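Long-range contacts in platelet inhibitor (Ancylostoma caninum, PDB 4TPV), which inhibits platelet aggregation and adhesion to fibrinogen and collagen, and may act by binding platelet integrins: residues 2-8 / 44-50; 26-30 / 112-117; 68-72 / 83-88; 154-158 / 173-177. All blocks are in the same frame, centred on the assembly; numbering follows the deposited sequence. Where two conformers were deposited one is given.

Interaction 1 (2-8 / 44-50)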
# COMPACT_ATOMS: atom_id res chain seq x y z
N TYR A 2 -1.20 -16.16 5.49
CA TYR A 2 -2.22 -16.04 4.44
C TYR A 2 -3.26 -17.13 4.53
O TYR A 2 -3.89 -17.46 3.53
CB TYR A 2 -1.60 -16.09 3.05
CG TYR A 2 -0.40 -15.22 2.90
CD1 TYR A 2 -0.52 -13.83 2.94
CD2 TYR A 2 0.86 -15.76 2.72
CE1 TYR A 2 0.60 -13.02 2.81
CE2 TYR A 2 1.97 -14.96 2.59
CZ TYR A 2 1.84 -13.60 2.64
OH TYR A 2 2.96 -12.83 2.50
N SER A 3 -3.44 -17.69 5.72
CA SER A 3 -4.32 -18.85 5.87
C SER A 3 -5.77 -18.52 5.52
O SER A 3 -6.53 -19.40 5.11
CB SER A 3 -4.23 -19.39 7.31
OG SER A 3 -4.55 -18.40 8.27
N LEU A 4 -6.16 -17.26 5.65
CA LEU A 4 -7.55 -16.87 5.44
C LEU A 4 -7.80 -16.47 4.00
O LEU A 4 -8.91 -16.07 3.63
CB LEU A 4 -7.93 -15.73 6.37
CG LEU A 4 -7.64 -15.99 7.85
CD1 LEU A 4 -8.03 -14.78 8.68
CD2 LEU A 4 -8.39 -17.22 8.30
N CYS A 5 -6.76 -16.56 3.18
CA CYS A 5 -6.91 -16.29 1.76
C CYS A 5 -7.27 -17.56 1.05
O CYS A 5 -6.87 -18.66 1.44
CB CYS A 5 -5.63 -15.72 1.15
SG CYS A 5 -5.30 -13.96 1.46
N GLN A 6 -8.03 -17.40 -0.03
CA GLN A 6 -8.46 -18.54 -0.82
C GLN A 6 -7.59 -18.65 -2.05
O GLN A 6 -6.82 -17.74 -2.37
CB GLN A 6 -9.91 -18.40 -1.21
CG GLN A 6 -10.11 -17.38 -2.31
CD GLN A 6 -11.55 -17.01 -2.48
OE1 GLN A 6 -12.07 -16.14 -1.77
NE2 GLN A 6 -12.22 -17.66 -3.43
N GLN A 7 -7.71 -19.78 -2.76
CA GLN A 7 -6.94 -19.97 -3.97
C GLN A 7 -7.36 -18.96 -5.03
O GLN A 7 -8.53 -18.82 -5.33
CB GLN A 7 -7.11 -21.39 -4.52
CG GLN A 7 -5.95 -21.81 -5.41
CD GLN A 7 -6.38 -22.69 -6.57
OE1 GLN A 7 -7.22 -23.58 -6.42
NE2 GLN A 7 -5.80 -22.43 -7.75
N ARG A 8 -6.39 -18.22 -5.57
CA ARG A 8 -6.69 -17.30 -6.66
C ARG A 8 -5.98 -17.75 -7.92
O ARG A 8 -4.90 -18.33 -7.87
CB ARG A 8 -6.26 -15.88 -6.30
CG ARG A 8 -6.89 -15.34 -5.02
CD ARG A 8 -8.39 -15.05 -5.12
NE ARG A 8 -8.84 -14.37 -3.91
CZ ARG A 8 -10.10 -13.98 -3.68
NH1 ARG A 8 -11.02 -14.17 -4.60
NH2 ARG A 8 -10.42 -13.37 -2.55
N TYR A 44 -0.17 -7.97 5.22
CA TYR A 44 -1.15 -8.42 4.23
C TYR A 44 -2.48 -8.74 4.93
O TYR A 44 -2.50 -9.24 6.05
CB TYR A 44 -0.65 -9.63 3.45
CG TYR A 44 -1.37 -9.76 2.13
CD1 TYR A 44 -1.02 -8.97 1.05
CD2 TYR A 44 -2.46 -10.65 1.99
CE1 TYR A 44 -1.68 -9.05 -0.14
CE2 TYR A 44 -3.14 -10.74 0.79
CZ TYR A 44 -2.74 -9.94 -0.27
OH TYR A 44 -3.40 -10.00 -1.47
N ASP A 45 -3.60 -8.44 4.27
CA ASP A 45 -4.91 -8.63 4.88
C ASP A 45 -5.82 -9.33 3.89
O ASP A 45 -6.14 -8.77 2.83
CB ASP A 45 -5.50 -7.28 5.31
CG ASP A 45 -6.80 -7.44 6.07
OD1 ASP A 45 -7.86 -7.63 5.43
OD2 ASP A 45 -6.75 -7.36 7.31
N CYS A 46 -6.19 -10.57 4.19
CA CYS A 46 -6.97 -11.34 3.22
C CYS A 46 -8.39 -10.81 3.06
O CYS A 46 -9.02 -11.05 2.04
CB CYS A 46 -6.98 -12.82 3.58
SG CYS A 46 -5.33 -13.56 3.44
N THR A 47 -8.90 -10.06 4.05
CA THR A 47 -10.18 -9.39 3.88
C THR A 47 -10.11 -8.25 2.85
O THR A 47 -11.01 -8.11 2.00
CB THR A 47 -10.68 -8.86 5.23
OG1 THR A 47 -11.00 -10.00 6.06
CG2 THR A 47 -11.92 -8.03 5.04
N LEU A 48 -9.05 -7.44 2.90
CA LEU A 48 -8.83 -6.44 1.87
C LEU A 48 -8.58 -7.07 0.51
O LEU A 48 -8.96 -6.50 -0.51
CB LEU A 48 -7.65 -5.54 2.25
CG LEU A 48 -7.96 -4.65 3.43
CD1 LEU A 48 -6.78 -3.70 3.65
CD2 LEU A 48 -9.25 -3.86 3.19
N GLU A 49 -7.95 -8.25 0.49
CA GLU A 49 -7.78 -8.94 -0.79
C GLU A 49 -9.13 -9.25 -1.41
O GLU A 49 -9.33 -9.06 -2.61
CB GLU A 49 -6.96 -10.23 -0.65
CG GLU A 49 -6.97 -11.07 -1.94
CD GLU A 49 -6.05 -12.29 -1.88
OE1 GLU A 49 -6.55 -13.41 -2.16
OE2 GLU A 49 -4.86 -12.13 -1.58
N GLU A 50 -10.07 -9.75 -0.61
CA GLU A 50 -11.40 -10.04 -1.15
C GLU A 50 -12.08 -8.75 -1.64
O GLU A 50 -12.71 -8.74 -2.69
CB GLU A 50 -12.27 -10.75 -0.12
CG GLU A 50 -13.75 -10.77 -0.49
CD GLU A 50 -14.12 -11.71 -1.64
OE1 GLU A 50 -13.23 -12.37 -2.21
OE2 GLU A 50 -15.33 -11.76 -1.97
O HOH W 1 -13.95 -14.18 -3.95
O HOH W 2 -8.35 -14.75 -0.86
O HOH W 3 -9.86 -13.38 0.52
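Cys5 and Cys46 are joined by a disulfide, SG to SG 2.0 Å. It ties the N-terminal loop to the first turn of helix 46-56. Beside it Arg8 reaches two acidic side chains at the start of that helix. Arg8 NE donates to Glu49 OE1 at 3.0 Å, on the anti side of the carboxylate. Arg8 NH2 donates to Glu50 OE1 at 3.0 Å in a nearly straight bond (175°). Both oxygens lie in the guanidinium plane. A bend about CB-CG of Arg8 (chi2 -71°) helps bring the group to both carboxylates. Waters fill in this salt-bridge network: one links Gln6 N to Glu49 OE1, another Arg8 NH1 to Glu50 OE1. The helix belongs to the CAP domain, and the loop lies against the start of the helix. On the other side of the disulfide Tyr2 and Tyr44 form an offset edge-to-face pair, the edge of Tyr2 toward the face of Tyr44, planes 78° apart. Tyr2 CE1 comes 3.7 Å from Tyr44 CB. Cys5 SG sits at the edge of the Tyr44 ring, 3.9 Å from CE2. In the second shell Tyr44 OH donates to Glu49 OE2, and Arg16 makes a salt bridge to the same oxygen. Lys54 pairs with Glu50 OE2.

Interaction 2 (26-30 / 112-117)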
# COMPACT_ATOMS: atom_id res chain seq x y z
N TYR A 26 9.09 0.51 0.09
CA TYR A 26 8.74 1.86 -0.34
C TYR A 26 8.51 2.75 0.87
O TYR A 26 8.94 3.89 0.92
CB TYR A 26 7.47 1.87 -1.19
CG TYR A 26 7.55 1.21 -2.55
CD1 TYR A 26 8.75 1.04 -3.20
CD2 TYR A 26 6.39 0.77 -3.18
CE1 TYR A 26 8.80 0.45 -4.45
CE2 TYR A 26 6.44 0.17 -4.42
CZ TYR A 26 7.65 0.01 -5.05
OH TYR A 26 7.68 -0.59 -6.28
N ARG A 27 7.80 2.22 1.85
CA ARG A 27 7.47 3.03 3.03
C ARG A 27 8.71 3.32 3.91
O ARG A 27 8.84 4.40 4.48
CB ARG A 27 6.34 2.34 3.83
CG ARG A 27 5.02 2.33 3.08
CD ARG A 27 3.97 1.40 3.71
NE ARG A 27 3.56 1.87 5.04
CZ ARG A 27 2.65 2.81 5.25
NH1 ARG A 27 2.05 3.40 4.21
NH2 ARG A 27 2.35 3.21 6.48
N ALA A 28 9.63 2.35 4.00
CA ALA A 28 10.88 2.57 4.72
C ALA A 28 11.77 3.60 4.01
O ALA A 28 12.37 4.46 4.65
CB ALA A 28 11.63 1.24 4.88
N ALA A 29 11.86 3.49 2.68
CA ALA A 29 12.63 4.46 1.91
C ALA A 29 12.02 5.82 2.10
O ALA A 29 12.71 6.81 2.32
CB ALA A 29 12.66 4.08 0.43
N PHE A 30 10.69 5.88 2.00
CA PHE A 30 10.01 7.15 2.15
C PHE A 30 10.20 7.73 3.55
O PHE A 30 10.48 8.92 3.70
CB PHE A 30 8.52 6.99 1.84
CG PHE A 30 7.84 8.30 1.55
CD1 PHE A 30 7.32 9.06 2.57
CD2 PHE A 30 7.74 8.75 0.25
CE1 PHE A 30 6.68 10.26 2.30
CE2 PHE A 30 7.11 9.94 -0.03
CZ PHE A 30 6.59 10.70 0.98
N MET A 112 0.11 4.25 -0.92
CA MET A 112 1.23 3.40 -0.52
C MET A 112 2.02 3.95 0.66
O MET A 112 2.54 3.17 1.45
CB MET A 112 2.19 3.15 -1.70
CG MET A 112 1.59 2.32 -2.81
SD MET A 112 2.84 1.52 -3.85
CE MET A 112 3.77 2.93 -4.44
N VAL A 113 2.09 5.27 0.80
CA VAL A 113 2.89 5.86 1.89
C VAL A 113 2.07 6.63 2.94
O VAL A 113 2.65 7.28 3.82
CB VAL A 113 4.01 6.76 1.32
CG1 VAL A 113 4.92 5.94 0.39
CG2 VAL A 113 3.43 8.01 0.61
N TRP A 114 0.75 6.51 2.89
CA TRP A 114 -0.08 7.12 3.94
C TRP A 114 0.35 6.55 5.30
O TRP A 114 0.39 5.32 5.47
CB TRP A 114 -1.58 6.84 3.68
CG TRP A 114 -2.42 7.94 4.24
CD1 TRP A 114 -2.84 8.08 5.54
CD2 TRP A 114 -2.89 9.10 3.54
NE1 TRP A 114 -3.57 9.25 5.68
CE2 TRP A 114 -3.61 9.89 4.47
CE3 TRP A 114 -2.80 9.53 2.21
CZ2 TRP A 114 -4.23 11.10 4.12
CZ3 TRP A 114 -3.41 10.75 1.85
CH2 TRP A 114 -4.11 11.51 2.82
N ASP A 115 0.68 7.40 6.27
CA ASP A 115 1.45 6.87 7.39
C ASP A 115 0.59 5.92 8.24
O ASP A 115 1.11 4.93 8.76
CB ASP A 115 2.13 8.00 8.22
CG ASP A 115 1.17 9.01 8.82
OD1 ASP A 115 -0.05 8.95 8.62
OD2 ASP A 115 1.69 9.91 9.51
N SER A 116 -0.71 6.17 8.32
CA SER A 116 -1.56 5.37 9.18
C SER A 116 -2.04 4.09 8.49
O SER A 116 -2.67 3.23 9.13
CB SER A 116 -2.77 6.18 9.68
OG SER A 116 -3.52 6.68 8.58
N HIS A 117 -1.75 3.95 7.21
CA HIS A 117 -2.08 2.68 6.54
C HIS A 117 -1.24 1.53 7.08
O HIS A 117 -0.02 1.61 7.07
CB HIS A 117 -1.89 2.78 5.02
CG HIS A 117 -3.03 3.44 4.31
ND1 HIS A 117 -2.96 3.81 2.98
CD2 HIS A 117 -4.26 3.82 4.74
CE1 HIS A 117 -4.10 4.39 2.63
NE2 HIS A 117 -4.90 4.40 3.68
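Arg27 extends from helix 13-34 and ends among the backbone carbonyls of Met112, Trp114 and Asp115, at the C-terminal end of helix 107-113. Its guanidinium is the tight part of the contact. Arg27 NH1 donates to Met112 O and to Trp114 O, each at 2.8 Å. Arg27 NH2 also donates to Trp114 O, at 3.1 Å, and makes a weak bond to Asp115 O. The group thus meets Trp114 O end-on with two nitrogens, and this oxygen lies only 2° out of the guanidinium plane. NH1 itself stands above both of its carbonyl planes, about 45° out of each. A bend at CG-CD (chi3 66°) helps to turn the head toward the 112-115 backbone. NE is taken by Arg40 O. The buried charge is therefore met by main-chain oxygens, whose dipoles would probably stabilise it. Trp114 O also accepts from His117 N, which closes a type I beta turn. In this way the arginine joins the long N-terminal helix of the CAP domain to the 114-117 turn. The apolar flanks are looser and carry no hydrogen bond between the segments. Val113 CG2 stands over the centre of the Phe30 ring in a CH-pi contact, 4.1 Å from the centroid. Val113 CG1 approaches Phe30 CG at 3.9 Å. On the other flank Met112 makes a Met-aromatic contact with Tyr26: SD lies at the ring edge, and Met112 CE comes 3.6 Å from Tyr26 CD2. Tyr26 is the partly exposed member, and its ring also stacks with Trp89.

Interaction 3 (68-72 / 83-88)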
# COMPACT_ATOMS: atom_id res chain seq x y z
N GLU A 68 -8.26 2.72 -2.77
CA GLU A 68 -7.97 1.77 -3.83
C GLU A 68 -6.90 2.30 -4.81
O GLU A 68 -6.93 3.46 -5.23
CB GLU A 68 -9.23 1.44 -4.60
CG GLU A 68 -9.01 0.41 -5.69
CD GLU A 68 -10.32 -0.03 -6.28
OE1 GLU A 68 -10.87 0.72 -7.09
OE2 GLU A 68 -10.81 -1.12 -5.91
N ASN A 69 -5.97 1.42 -5.16
CA ASN A 69 -5.02 1.67 -6.26
C ASN A 69 -5.33 0.74 -7.43
O ASN A 69 -5.67 -0.43 -7.22
CB ASN A 69 -3.57 1.44 -5.81
CG ASN A 69 -3.00 2.59 -5.01
OD1 ASN A 69 -3.67 3.58 -4.74
ND2 ASN A 69 -1.74 2.46 -4.62
N VAL A 70 -5.23 1.24 -8.66
CA VAL A 70 -5.42 0.42 -9.85
C VAL A 70 -4.27 0.61 -10.81
O VAL A 70 -3.75 1.72 -10.96
CB VAL A 70 -6.75 0.77 -10.56
CG1 VAL A 70 -7.01 -0.16 -11.75
CG2 VAL A 70 -7.89 0.70 -9.56
N ASP A 71 -3.87 -0.49 -11.44
CA ASP A 71 -2.93 -0.43 -12.55
C ASP A 71 -3.41 -1.31 -13.68
O ASP A 71 -3.99 -2.36 -13.42
CB ASP A 71 -1.54 -0.85 -12.10
CG ASP A 71 -0.46 -0.54 -13.12
OD1 ASP A 71 -0.62 0.40 -13.94
OD2 ASP A 71 0.56 -1.26 -13.10
N VAL A 72 -3.18 -0.88 -14.92
CA VAL A 72 -3.67 -1.59 -16.08
C VAL A 72 -2.54 -1.72 -17.10
O VAL A 72 -1.94 -0.71 -17.48
CB VAL A 72 -4.87 -0.86 -16.75
CG1 VAL A 72 -5.33 -1.61 -18.00
CG2 VAL A 72 -6.02 -0.69 -15.76
N GLU A 83 5.63 -4.58 -11.65
CA GLU A 83 5.01 -3.77 -12.70
C GLU A 83 4.04 -2.76 -12.08
O GLU A 83 4.11 -1.56 -12.38
CB GLU A 83 4.33 -4.67 -13.75
CG GLU A 83 3.96 -4.01 -15.08
CD GLU A 83 5.16 -3.64 -15.97
OE1 GLU A 83 6.13 -4.43 -16.12
OE2 GLU A 83 5.10 -2.55 -16.55
N ALA A 84 3.20 -3.22 -11.16
CA ALA A 84 2.28 -2.32 -10.47
C ALA A 84 3.01 -1.39 -9.52
O ALA A 84 2.77 -0.18 -9.53
CB ALA A 84 1.22 -3.13 -9.71
N GLY A 85 3.87 -1.95 -8.67
CA GLY A 85 4.55 -1.16 -7.67
C GLY A 85 5.30 0.00 -8.29
O GLY A 85 5.25 1.13 -7.80
N ASN A 86 6.00 -0.27 -9.39
CA ASN A 86 6.82 0.77 -10.01
C ASN A 86 5.97 1.86 -10.64
O ASN A 86 6.32 3.05 -10.58
CB ASN A 86 7.77 0.14 -11.04
CG ASN A 86 9.05 -0.34 -10.40
OD1 ASN A 86 9.99 0.42 -10.22
ND2 ASN A 86 9.07 -1.61 -10.02
N SER A 87 4.85 1.48 -11.25
CA SER A 87 3.95 2.47 -11.80
C SER A 87 3.43 3.38 -10.70
O SER A 87 3.43 4.60 -10.86
CB SER A 87 2.77 1.81 -12.53
OG SER A 87 2.03 2.78 -13.24
N TRP A 88 3.01 2.80 -9.58
CA TRP A 88 2.49 3.60 -8.47
C TRP A 88 3.60 4.42 -7.80
O TRP A 88 3.42 5.61 -7.51
CB TRP A 88 1.79 2.68 -7.46
CG TRP A 88 0.62 1.96 -8.06
CD1 TRP A 88 -0.05 2.31 -9.18
CD2 TRP A 88 -0.00 0.75 -7.58
NE1 TRP A 88 -1.07 1.41 -9.44
CE2 TRP A 88 -1.05 0.44 -8.47
CE3 TRP A 88 0.24 -0.09 -6.50
CZ2 TRP A 88 -1.88 -0.67 -8.29
CZ3 TRP A 88 -0.57 -1.20 -6.32
CH2 TRP A 88 -1.62 -1.48 -7.21
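Strand 68-73, an outermost strand of the four-stranded sheet in the CAP alpha-beta fold, is crossed here by helix 80-89. The short segments make an angle of 112°, and their axes come within 8.7 Å. Trp88 fills the junction. Its six-membered ring takes Asn69 CB over one face in a CH-pi contact, CB lying 3.7 Å from the centroid. The opposite face carries Ala84 O of its own helix, so the indole is held between strand and helix backbone. Trp88 NE1 donates to Val70 O at 3.1 Å, from well above the carbonyl plane. Asp71 CB comes 3.5 Å from the same NE1. Trp88 CG lies anti to its carbonyl carbon (chi1 -62°), which directs the indole onto the strand. The Asn69 amide is inclined 65° to the indole, its ND2 3.7 Å from Trp88 CE3. This amide is fixed from outside: OD1 accepts from Asn111 ND2, and ND2 donates to Asn108 O, both at helix 107-113. Farther along the strand, the Asp71 carboxylate lies along the helix surface at Ala84 and Ser87. Asp71 OD2 is 3.3 Å from Ala84 CA.

Interaction 4 (154-158 / 173-177)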
# COMPACT_ATOMS: atom_id res chain seq x y z
N PRO A 154 11.89 9.27 12.60
CA PRO A 154 11.11 8.04 12.39
C PRO A 154 10.82 7.32 13.72
O PRO A 154 11.65 7.31 14.66
CB PRO A 154 12.01 7.23 11.46
CG PRO A 154 12.69 8.32 10.61
CD PRO A 154 13.01 9.38 11.64
N CYS A 155 9.61 6.80 13.81
CA CYS A 155 9.12 6.09 14.99
C CYS A 155 8.89 6.95 16.23
O CYS A 155 8.42 6.45 17.25
CB CYS A 155 10.07 4.94 15.35
SG CYS A 155 9.79 3.44 14.39
N SER A 156 9.15 8.25 16.15
CA SER A 156 8.99 9.10 17.31
C SER A 156 7.52 9.23 17.75
O SER A 156 7.25 9.64 18.87
CB SER A 156 9.58 10.49 17.04
OG SER A 156 8.93 11.13 15.95
N ARG A 157 6.59 8.88 16.87
CA ARG A 157 5.18 9.02 17.23
C ARG A 157 4.39 7.72 17.05
O ARG A 157 3.18 7.77 16.90
CB ARG A 157 4.54 10.15 16.42
CG ARG A 157 5.01 11.54 16.89
CD ARG A 157 4.41 12.67 16.06
NE ARG A 157 2.95 12.78 16.20
CZ ARG A 157 2.23 13.75 15.64
NH1 ARG A 157 2.83 14.69 14.91
NH2 ARG A 157 0.92 13.78 15.79
N CYS A 158 5.06 6.57 17.08
CA CYS A 158 4.36 5.28 17.06
C CYS A 158 3.26 5.18 18.13
O CYS A 158 2.21 4.57 17.92
CB CYS A 158 5.36 4.13 17.24
SG CYS A 158 6.43 3.87 15.80
N ASN A 173 13.99 0.06 12.14
CA ASN A 173 13.44 0.99 13.12
C ASN A 173 12.93 2.29 12.50
O ASN A 173 13.05 3.38 13.09
CB ASN A 173 14.48 1.28 14.20
CG ASN A 173 14.75 0.07 15.05
OD1 ASN A 173 15.83 -0.51 14.99
ND2 ASN A 173 13.75 -0.36 15.83
N LEU A 174 12.30 2.15 11.33
CA LEU A 174 11.73 3.28 10.61
C LEU A 174 10.22 3.27 10.66
O LEU A 174 9.59 4.32 10.49
CB LEU A 174 12.18 3.27 9.15
CG LEU A 174 13.64 3.64 8.90
CD1 LEU A 174 14.04 3.31 7.48
CD2 LEU A 174 13.87 5.13 9.21
N LEU A 175 9.64 2.08 10.86
CA LEU A 175 8.20 1.87 10.78
C LEU A 175 7.61 1.44 12.12
O LEU A 175 8.33 0.99 13.01
CB LEU A 175 7.87 0.82 9.70
CG LEU A 175 8.49 1.01 8.31
CD1 LEU A 175 7.99 -0.04 7.33
CD2 LEU A 175 8.25 2.42 7.79
N CYS A 176 6.30 1.61 12.27
CA CYS A 176 5.61 1.24 13.51
C CYS A 176 4.85 -0.05 13.33
O CYS A 176 4.10 -0.18 12.38
CB CYS A 176 4.62 2.32 13.93
SG CYS A 176 5.30 3.98 14.10
N ILE A 177 5.01 -0.99 14.25
CA ILE A 177 4.31 -2.29 14.15
C ILE A 177 3.42 -2.57 15.36
O ILE A 177 3.74 -2.20 16.48
CB ILE A 177 5.34 -3.43 13.98
CG1 ILE A 177 4.66 -4.76 13.65
CG2 ILE A 177 6.26 -3.56 15.21
CD1 ILE A 177 4.00 -4.80 12.30
O HOH W 4 8.07 6.38 11.34
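Asn173 meets Cys155 through its backbone: Asn173 O lies 3.5 Å from Cys155 SG. That sulfur is bonded to Cys167, so the carbonyl packs against a disulfide. At Leu174 the side chain starts away from the other segment, but its CD2 returns to the Pro154 ring, 3.6 Å from CB and 3.7 Å from CG. Leu174 also rests on Ala28 and Arg32 of helix 13-34. Its carbonyl is tied to the 154-158 backbone by a water, which donates to Leu174 O at 2.7 Å and accepts from Cys155 N at 2.9 Å. No direct hydrogen bond joins the segments. Leu175 O packs 3.2 Å from Cys155 SG, while the Leu175 side chain starts away from the 154-158 segment and touches Asn24 of the same helix. Cys176 closes the contact with a disulfide to Cys158, SG to SG 2.0 Å. Its torsion about the S-S bond is -84°, near the relaxed right-angle value. Cys158 ends a type I turn begun at Cys155, and Cys176 lies in a short strand paired with 166-167. The two disulfides cross in sequence, Cys155 with Cys167 and Cys158 with Cys176, which is consistent with the cysteine-rich hinge of CRISP relatives.

Interactions 2 and 3 share a packed interior. Met112 CE of interaction 2 lies 3.6 Å from Trp88 CB of interaction 3, and Tyr26 OH lies 3.2 Å from Gly85 C. Their centres are about 15 Å apart. Interaction 2 also touches interaction 4, where Ala28 O meets Leu174 CD1 at 3.5 Å, so helix 13-34 carries contacts to both. Interactions 3 and 4 lie on opposite sides of the chain's centre, about 26 Å apart between centres. Interaction 1 stands apart: its nearest atoms are about 8 Å from those of interactions 2 and 3. A glycerol, probably from the crystallisation liquor, is hydrogen-bonded to Arg8 NH1 there. Disulfides close interactions 1 and 4, but not 2 and 3.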